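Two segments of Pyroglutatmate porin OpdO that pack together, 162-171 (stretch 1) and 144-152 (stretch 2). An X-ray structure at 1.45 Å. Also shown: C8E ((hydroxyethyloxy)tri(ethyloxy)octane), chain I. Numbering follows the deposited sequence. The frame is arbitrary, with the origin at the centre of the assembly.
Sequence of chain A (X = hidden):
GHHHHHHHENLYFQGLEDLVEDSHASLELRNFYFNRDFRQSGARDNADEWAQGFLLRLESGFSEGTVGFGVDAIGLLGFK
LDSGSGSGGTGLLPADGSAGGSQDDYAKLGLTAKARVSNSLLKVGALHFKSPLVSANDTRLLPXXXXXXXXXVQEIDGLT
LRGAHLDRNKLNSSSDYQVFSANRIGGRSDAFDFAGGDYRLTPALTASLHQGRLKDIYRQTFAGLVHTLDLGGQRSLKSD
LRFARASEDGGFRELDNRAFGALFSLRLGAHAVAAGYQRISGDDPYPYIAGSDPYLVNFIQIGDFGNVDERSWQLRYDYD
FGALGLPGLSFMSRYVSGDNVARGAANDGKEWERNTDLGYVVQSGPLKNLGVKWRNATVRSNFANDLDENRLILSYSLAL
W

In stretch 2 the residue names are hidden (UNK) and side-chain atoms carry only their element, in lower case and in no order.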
ATOM      1  N   ARG A 162      -8.479  13.367  -6.023  1.00 14.45           N
ATOM      2  CA  ARG A 162      -8.535  12.906  -4.640  1.00 14.63           C
ATOM      3  C   ARG A 162      -7.861  13.901  -3.730  1.00 14.84           C
ATOM      4  O   ARG A 162      -6.958  14.638  -4.139  1.00 15.09           O
ATOM      5  CB  ARG A 162      -7.872  11.543  -4.487  1.00 16.52           C
ATOM      6  CG  ARG A 162      -8.718  10.387  -5.017  1.00 16.07           C
ATOM      7  CD  ARG A 162      -7.959   9.070  -4.905  1.00 17.65           C
ATOM      8  NE  ARG A 162      -6.787   9.074  -5.776  1.00 16.81           N
ATOM      9  CZ  ARG A 162      -5.788   8.197  -5.694  1.00 18.17           C
ATOM     10  NH1 ARG A 162      -5.815   7.259  -4.748  1.00 16.28           N
ATOM     11  NH2 ARG A 162      -4.764   8.270  -6.553  1.00 17.41           N
ATOM     12  N   GLY A 163      -8.299  13.935  -2.485  1.00 16.43           N
ATOM     13  CA  GLY A 163      -7.619  14.736  -1.492  1.00 19.94           C
ATOM     14  C   GLY A 163      -7.880  14.156  -0.124  1.00 16.75           C
ATOM     15  O   GLY A 163      -8.893  13.489   0.091  1.00 17.15           O
ATOM     16  N   ALA A 164      -6.966  14.402   0.805  1.00 15.42           N
ATOM     17  CA  ALA A 164      -7.158  13.925   2.162  1.00 14.43           C
ATOM     18  C   ALA A 164      -6.516  14.855   3.167  1.00 13.72           C
ATOM     19  O   ALA A 164      -5.514  15.536   2.870  1.00 14.48           O
ATOM     20  CB  ALA A 164      -6.590  12.512   2.319  1.00 17.39           C
ATOM     21  N   HIS A 165      -7.112  14.879   4.353  1.00 16.16           N
ATOM     22  CA  HIS A 165      -6.497  15.432   5.546  1.00 14.55           C
ATOM     23  C   HIS A 165      -6.450  14.318   6.578  1.00 15.61           C
ATOM     24  O   HIS A 165      -7.498  13.825   6.999  1.00 15.29           O
ATOM     25  CB  HIS A 165      -7.306  16.603   6.092  1.00 15.84           C
ATOM     26  CG  HIS A 165      -6.839  17.060   7.436  1.00 16.94           C
ATOM     27  ND1 HIS A 165      -5.691  17.803   7.609  1.00 19.42           N
ATOM     28  CD2 HIS A 165      -7.345  16.854   8.674  1.00 20.77           C
ATOM     29  CE1 HIS A 165      -5.518  18.045   8.896  1.00 20.84           C
ATOM     30  NE2 HIS A 165      -6.506  17.479   9.565  1.00 23.50           N
ATOM     31  N   LEU A 166      -5.236  13.921   6.967  1.00 15.25           N
ATOM     32  CA  LEU A 166      -5.043  12.842   7.930  1.00 13.80           C
ATOM     33  C   LEU A 166      -4.408  13.416   9.173  1.00 14.65           C
ATOM     34  O   LEU A 166      -3.542  14.298   9.077  1.00 15.33           O
ATOM     35  CB  LEU A 166      -4.113  11.766   7.372  1.00 14.45           C
ATOM     36  CG  LEU A 166      -4.372  11.264   5.951  1.00 13.50           C
ATOM     37  CD1 LEU A 166      -3.318  10.240   5.528  1.00 15.05           C
ATOM     38  CD2 LEU A 166      -5.792  10.697   5.818  1.00 15.35           C
ATOM     39  N   ASP A 167      -4.804  12.933  10.343  1.00 14.87           N
ATOM     40  CA  ASP A 167      -4.150  13.417  11.545  1.00 16.50           C
ATOM     41  C   ASP A 167      -3.614  12.349  12.488  1.00 17.05           C
ATOM     42  O   ASP A 167      -3.030  12.679  13.514  1.00 18.74           O
ATOM     43  CB  ASP A 167      -4.986  14.472  12.279  1.00 17.37           C
ATOM     44  CG  ASP A 167      -6.233  13.910  12.911  1.00 18.15           C
ATOM     45  OD1 ASP A 167      -6.451  12.679  12.843  1.00 17.55           O
ATOM     46  OD2 ASP A 167      -6.980  14.723  13.510  1.00 20.79           O
ATOM     47  N   ARG A 168      -3.801  11.080  12.136  1.00 15.08           N
ATOM     48  CA  ARG A 168      -3.253   9.983  12.940  1.00 17.10           C
ATOM     49  C   ARG A 168      -2.879   8.802  12.074  1.00 15.58           C
ATOM     50  O   ARG A 168      -3.467   8.592  11.007  1.00 14.22           O
ATOM     51  CB  ARG A 168      -4.261   9.467  13.972  1.00 17.50           C
ATOM     52  CG  ARG A 168      -4.840  10.513  14.915  1.00 19.43           C
ATOM     53  CD  ARG A 168      -3.880  10.878  16.026  1.00 24.44           C
ATOM     54  NE  ARG A 168      -4.552  11.694  17.033  1.00 29.23           N
ATOM     55  CZ  ARG A 168      -4.615  13.021  17.001  1.00 33.49           C
ATOM     56  NH1 ARG A 168      -4.038  13.696  16.014  1.00 28.37           N
ATOM     57  NH2 ARG A 168      -5.255  13.677  17.963  1.00 34.89           N
ATOM     58  N   ASN A 169      -1.946   8.004  12.597  1.00 17.00           N
ATOM     59  CA  ASN A 169      -1.483   6.755  12.007  1.00 14.43           C
ATOM     60  C   ASN A 169      -1.691   5.656  13.044  1.00 15.95           C
ATOM     61  O   ASN A 169      -1.195   5.766  14.164  1.00 18.73           O
ATOM     62  CB  ASN A 169       0.016   6.914  11.722  1.00 15.08           C
ATOM     63  CG  ASN A 169       0.607   5.831  10.819  1.00 18.45           C
ATOM     64  OD1 ASN A 169       1.792   5.925  10.449  1.00 21.22           O
ATOM     65  ND2 ASN A 169      -0.173   4.830  10.458  1.00 14.83           N
ATOM     66  N   LYS A 170      -2.440   4.613  12.693  1.00 16.23           N
ATOM     67  CA  LYS A 170      -2.457   3.410  13.521  1.00 15.77           C
ATOM     68  C   LYS A 170      -1.590   2.371  12.837  1.00 18.30           C
ATOM     69  O   LYS A 170      -1.979   1.809  11.814  1.00 16.78           O
ATOM     70  CB  LYS A 170      -3.870   2.851  13.710  1.00 18.89           C
ATOM     71  CG  LYS A 170      -3.888   1.618  14.643  1.00 19.62           C
ATOM     72  CD  LYS A 170      -5.061   0.678  14.373  1.00 21.63           C
ATOM     73  CE  LYS A 170      -4.913  -0.063  13.045  1.00 19.80           C
ATOM     74  NZ  LYS A 170      -3.800  -1.061  13.059  1.00 22.06           N
ATOM     75  N   LEU A 171      -0.399   2.141  13.375  1.00 20.13           N
ATOM     76  CA  LEU A 171       0.500   1.176  12.765  1.00 21.19           C
ATOM     77  C   LEU A 171      -0.171  -0.187  12.673  1.00 21.48           C
ATOM     78  O   LEU A 171      -1.039  -0.533  13.488  1.00 22.67           O
ATOM     79  CB  LEU A 171       1.797   1.067  13.560  1.00 20.47           C
ATOM     80  CG  LEU A 171       2.585   2.368  13.714  1.00 21.43           C
ATOM     81  CD1 LEU A 171       3.818   2.129  14.585  1.00 25.33           C
ATOM     82  CD2 LEU A 171       2.992   2.950  12.366  1.00 22.11           C
ATOM     83  N   UNK A 144      -2.662  -1.325   8.604  1.00 15.29           N
ATOM     84  CA  UNK A 144      -2.492   0.053   9.038  1.00 14.96           C
ATOM     85  C   UNK A 144      -3.787   0.839   8.749  1.00 15.42           C
ATOM     86  O   UNK A 144      -4.448   0.608   7.732  1.00 15.80           O
ATOM     87  c   UNK A 144      -1.313   0.683   8.288  1.00 15.61           C
ATOM     88  c   UNK A 144       0.113   2.739   7.855  1.00 16.23           C
ATOM     89  c   UNK A 144      -1.010   2.130   8.673  1.00 15.58           C
ATOM     90  o   UNK A 144       0.762   3.694   8.343  1.00 15.62           O
ATOM     91  o   UNK A 144       0.364   2.266   6.738  1.00 14.90           O
ATOM     92  N   UNK A 145      -4.151   1.765   9.636  1.00 14.06           N
ATOM     93  CA  UNK A 145      -5.273   2.675   9.390  1.00 14.12           C
ATOM     94  C   UNK A 145      -4.792   4.100   9.589  1.00 15.17           C
ATOM     95  O   UNK A 145      -3.880   4.356  10.387  1.00 16.76           O
ATOM     96  c   UNK A 145      -7.084   1.039  10.286  1.00 13.82           C
ATOM     97  c   UNK A 145      -7.736   0.839   8.932  1.00 16.41           C
ATOM     98  c   UNK A 145      -6.438   2.413  10.355  1.00 16.02           C
ATOM     99  c   UNK A 145      -8.095   0.880  11.409  1.00 17.43           C
ATOM    100  N   UNK A 146      -5.385   5.029   8.851  1.00 13.41           N
ATOM    101  CA  UNK A 146      -5.209   6.443   9.143  1.00 13.27           C
ATOM    102  C   UNK A 146      -6.511   6.995   9.688  1.00 15.20           C
ATOM    103  O   UNK A 146      -7.594   6.481   9.387  1.00 16.97           O
ATOM    104  c   UNK A 146      -3.619   6.233   5.918  1.00 15.07           C
ATOM    105  c   UNK A 146      -2.371   6.778   7.886  1.00 15.55           C
ATOM    106  c   UNK A 146      -1.188   6.330   7.259  1.00 16.34           C
ATOM    107  c   UNK A 146      -3.585   6.729   7.216  1.00 12.84           C
ATOM    108  c   UNK A 146      -1.254   5.827   5.964  1.00 15.35           C
ATOM    109  c   UNK A 146      -4.829   7.222   7.879  1.00 13.36           C
ATOM    110  c   UNK A 146      -2.456   5.786   5.292  1.00 15.87           C
ATOM    111  N   UNK A 147      -6.410   8.032  10.506  1.00 12.96           N
ATOM    112  CA  UNK A 147      -7.581   8.792  10.914  1.00 14.77           C
ATOM    113  C   UNK A 147      -7.626  10.056  10.075  1.00 14.07           C
ATOM    114  O   UNK A 147      -6.634  10.783   9.981  1.00 14.66           O
ATOM    115  c   UNK A 147      -8.793  10.029  14.405  1.00 17.03           C
ATOM    116  c   UNK A 147      -7.518   9.155  12.400  1.00 14.77           C
ATOM    117  n   UNK A 147      -9.188  11.546  16.730  1.00 23.04           N
ATOM    118  n   UNK A 147      -8.289  11.389  14.613  1.00 17.21           N
ATOM    119  c   UNK A 147      -8.853   9.689  12.930  1.00 15.25           C
ATOM    120  n   UNK A 147      -8.031  13.321  15.823  1.00 22.67           N
ATOM    121  c   UNK A 147      -8.498  12.085  15.725  1.00 18.97           C
ATOM    122  N   UNK A 148      -8.763  10.329   9.453  1.00 14.96           N
ATOM    123  CA  UNK A 148      -8.869  11.559   8.691  1.00 16.76           C
ATOM    124  C   UNK A 148     -10.071  11.615   7.780  1.00 14.39           C
ATOM    125  O   UNK A 148     -11.054  10.897   7.977  1.00 16.13           O
ATOM    126  N   UNK A 149      -9.979  12.479   6.776  1.00 13.79           N
ATOM    127  CA  UNK A 149     -11.029  12.633   5.788  1.00 15.06           C
ATOM    128  C   UNK A 149     -10.426  12.438   4.408  1.00 15.42           C
ATOM    129  O   UNK A 149      -9.332  12.949   4.118  1.00 16.35           O
ATOM    130  c   UNK A 149     -11.677  14.009   5.908  1.00 17.65           C
ATOM    131  N   UNK A 150     -11.130  11.694   3.561  1.00 15.06           N
ATOM    132  CA  UNK A 150     -10.674  11.366   2.211  1.00 14.23           C
ATOM    133  C   UNK A 150     -11.802  11.635   1.234  1.00 14.17           C
ATOM    134  O   UNK A 150     -12.915  11.132   1.395  1.00 14.75           O
ATOM    135  c   UNK A 150      -9.962   9.339   0.732  1.00 14.60           C
ATOM    136  c   UNK A 150      -8.709   9.975   0.137  1.00 17.14           C
ATOM    137  c   UNK A 150     -10.245   9.895   2.128  1.00 15.18           C
ATOM    138  c   UNK A 150      -9.817   7.811   0.776  1.00 16.84           C
ATOM    139  N   UNK A 151     -11.516  12.451   0.226  1.00 15.84           N
ATOM    140  CA  UNK A 151     -12.499  12.807  -0.785  1.00 15.47           C
ATOM    141  C   UNK A 151     -12.069  12.262  -2.135  1.00 15.55           C
ATOM    142  O   UNK A 151     -10.909  12.413  -2.531  1.00 17.20           O
ATOM    143  c   UNK A 151     -12.654  14.329  -0.851  1.00 17.75           C
ATOM    144  c   UNK A 151     -15.064  14.408  -1.629  1.00 20.57           C
ATOM    145  c   UNK A 151     -13.634  14.887  -1.883  1.00 19.42           C
ATOM    146  c   UNK A 151     -13.558  16.406  -1.875  1.00 24.20           C
ATOM    147  N   UNK A 152     -13.000  11.643  -2.848  1.00 16.95           N
ATOM    148  CA  UNK A 152     -12.736  11.060  -4.158  1.00 17.14           C
ATOM    149  C   UNK A 152     -13.788  11.583  -5.125  1.00 17.96           C
ATOM    150  O   UNK A 152     -14.972  11.318  -4.949  1.00 17.96           O
ATOM    151  o   UNK A 152     -12.889   9.127  -6.424  1.00 28.69           O
ATOM    152  c   UNK A 152     -12.810   9.530  -4.068  1.00 18.34           C
ATOM    153  o   UNK A 152     -11.436   7.995  -5.252  1.00 25.69           O
ATOM    154  c   UNK A 152     -12.346   8.840  -5.337  1.00 23.13           C
TER
HETATM  155  C4  C8E I 392       6.333  19.828  -2.811  1.00 29.40           C
HETATM  156  C5  C8E I 392       5.142  20.710  -2.451  1.00 43.80           C
HETATM  157  C6  C8E I 392       4.094  19.883  -1.713  1.00 21.66           C
HETATM  158  C7  C8E I 392       3.408  20.675  -0.614  1.00 35.82           C
HETATM  159  C8  C8E I 392       2.395  21.683  -1.141  1.00 50.52           C
HETATM  160  O9  C8E I 392       1.306  21.760  -0.241  1.00 70.81           O
HETATM  161  C10 C8E I 392       0.559  20.564  -0.166  1.00 55.78           C
HETATM  162  C11 C8E I 392      -0.876  20.961  -0.483  1.00 61.22           C
HETATM  163  O12 C8E I 392      -1.771  19.879  -0.550  1.00 51.80           O
HETATM  164  C13 C8E I 392      -3.087  20.353  -0.363  1.00 57.83           C
HETATM  165  C14 C8E I 392      -3.966  19.322   0.333  1.00 58.24           C
HETATM  166  O15 C8E I 392      -5.311  19.734   0.222  1.00 71.47           O
HETATM  167  C16 C8E I 392      -6.117  19.330   1.305  1.00 49.42           C
HETATM  168  C17 C8E I 392      -7.032  18.193   0.845  1.00 53.02           C
HETATM  169  O18 C8E I 392      -7.983  17.860   1.833  1.00 65.04           O
HETATM  170  C19 C8E I 392      -9.299  17.778   1.326  1.00 61.07           C
HETATM  171  C20 C8E I 392      -9.912  16.431   1.700  1.00 47.38           C
HETATM  172  O21 C8E I 392     -10.962  16.624   2.624  1.00 58.41           O

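Position 144 precedes the first strand of its stretch and carries three side-chain carbons, the third bearing two oxygens, one of them 2.6 Å from Asn169 ND2. This extended carboxylate is Glu144, and that oxygen, OE2, accepts a hydrogen bond from the amide, while Glu144 CA packs 3.3 Å from Lys170 O in a CA-H...O contact.

At position 145 four carbons fork at the second, and one of them lies 3.7 Å from Lys170 CE. The fork after a single methylene identifies Leu145. Its backbone forms a reciprocal pair with stretch 1: Leu145 N donates to Lys170 O (3.1 Å) and Lys170 N to Leu145 O (2.7 Å).

Position 146 has one carbon followed by a ring of six carbons, with Leu166 CD1 over one face and no heteroatom attached, so it is Phe146. Leu166 CD1 lies 3.9 Å from Phe146 CG in a CH-pi contact, and Asn169 ND2 approaches Phe146 CE2 obliquely at 3.7 Å.

Position 147 extends through three carbons to a nitrogen and then a carbon carrying two more nitrogens, a planar group beside Asp167 and Arg168. This is a guanidinium, and the residue is Arg147. Two nearly linear hydrogen bonds join it to the carboxylate of Asp167, from Arg147 NE to Asp167 OD1 and from Arg147 NH2 to Asp167 OD2, both 2.9 Å, forming a two-pronged salt bridge. The same group stacks on the guanidinium of Arg168, with Arg147 NH2 and Arg168 NH2 3.5 Å apart; the nearby Asp167 carboxylate helps offset these like charges.

At position 148 no side-chain atom follows CA, which lies 3.1 Å from His165 O. The residue is Gly148. A CB here would fall about 2.2 Å from His165 O, and the backbone angles would also jam it against the preceding carbonyl; both call for glycine where the chain turns a corner.

Position 149 bears a single carbon, CB, which comes no nearer to stretch 1 than 4.3 Å, at His165 O; it is Ala149. Its backbone pairs with His165, Ala149 N donating to His165 O at 2.8 Å and His165 N to Ala149 O at 3.0 Å.

Position 150 again has four carbons forked at the second, and one tip reaches the methyl of Ala164. It is Leu150, with CD1 4.0 Å from Ala164 CB.

The same four-carbon fork recurs at position 151, opposite Gly163, and gives Leu151. Leu151 N donates to Gly163 O at 2.8 Å, almost straight, and Gly163 N returns a bond to Leu151 O at 3.0 Å.

Position 152 ends in a second carbon carrying two oxygens, one of them near the Arg162 side chain. This short carboxylate is Asp152, its OD2 3.6 Å from Arg162 CG.

The contact is an antiparallel pairing held chiefly by backbone hydrogen bonds. A beta bulge shifts the register by one between Leu166 and Arg168, so Arg147 accepts from Asp167 N through its O (2.8 Å) but donates through its N to Arg168 O (3.0 Å). The Arg147 side chain engages the same two residues at the bulge, while Phe146 and Leu166 pack together on the other face.

Stretch 2 (144-152) ELFRGALLD
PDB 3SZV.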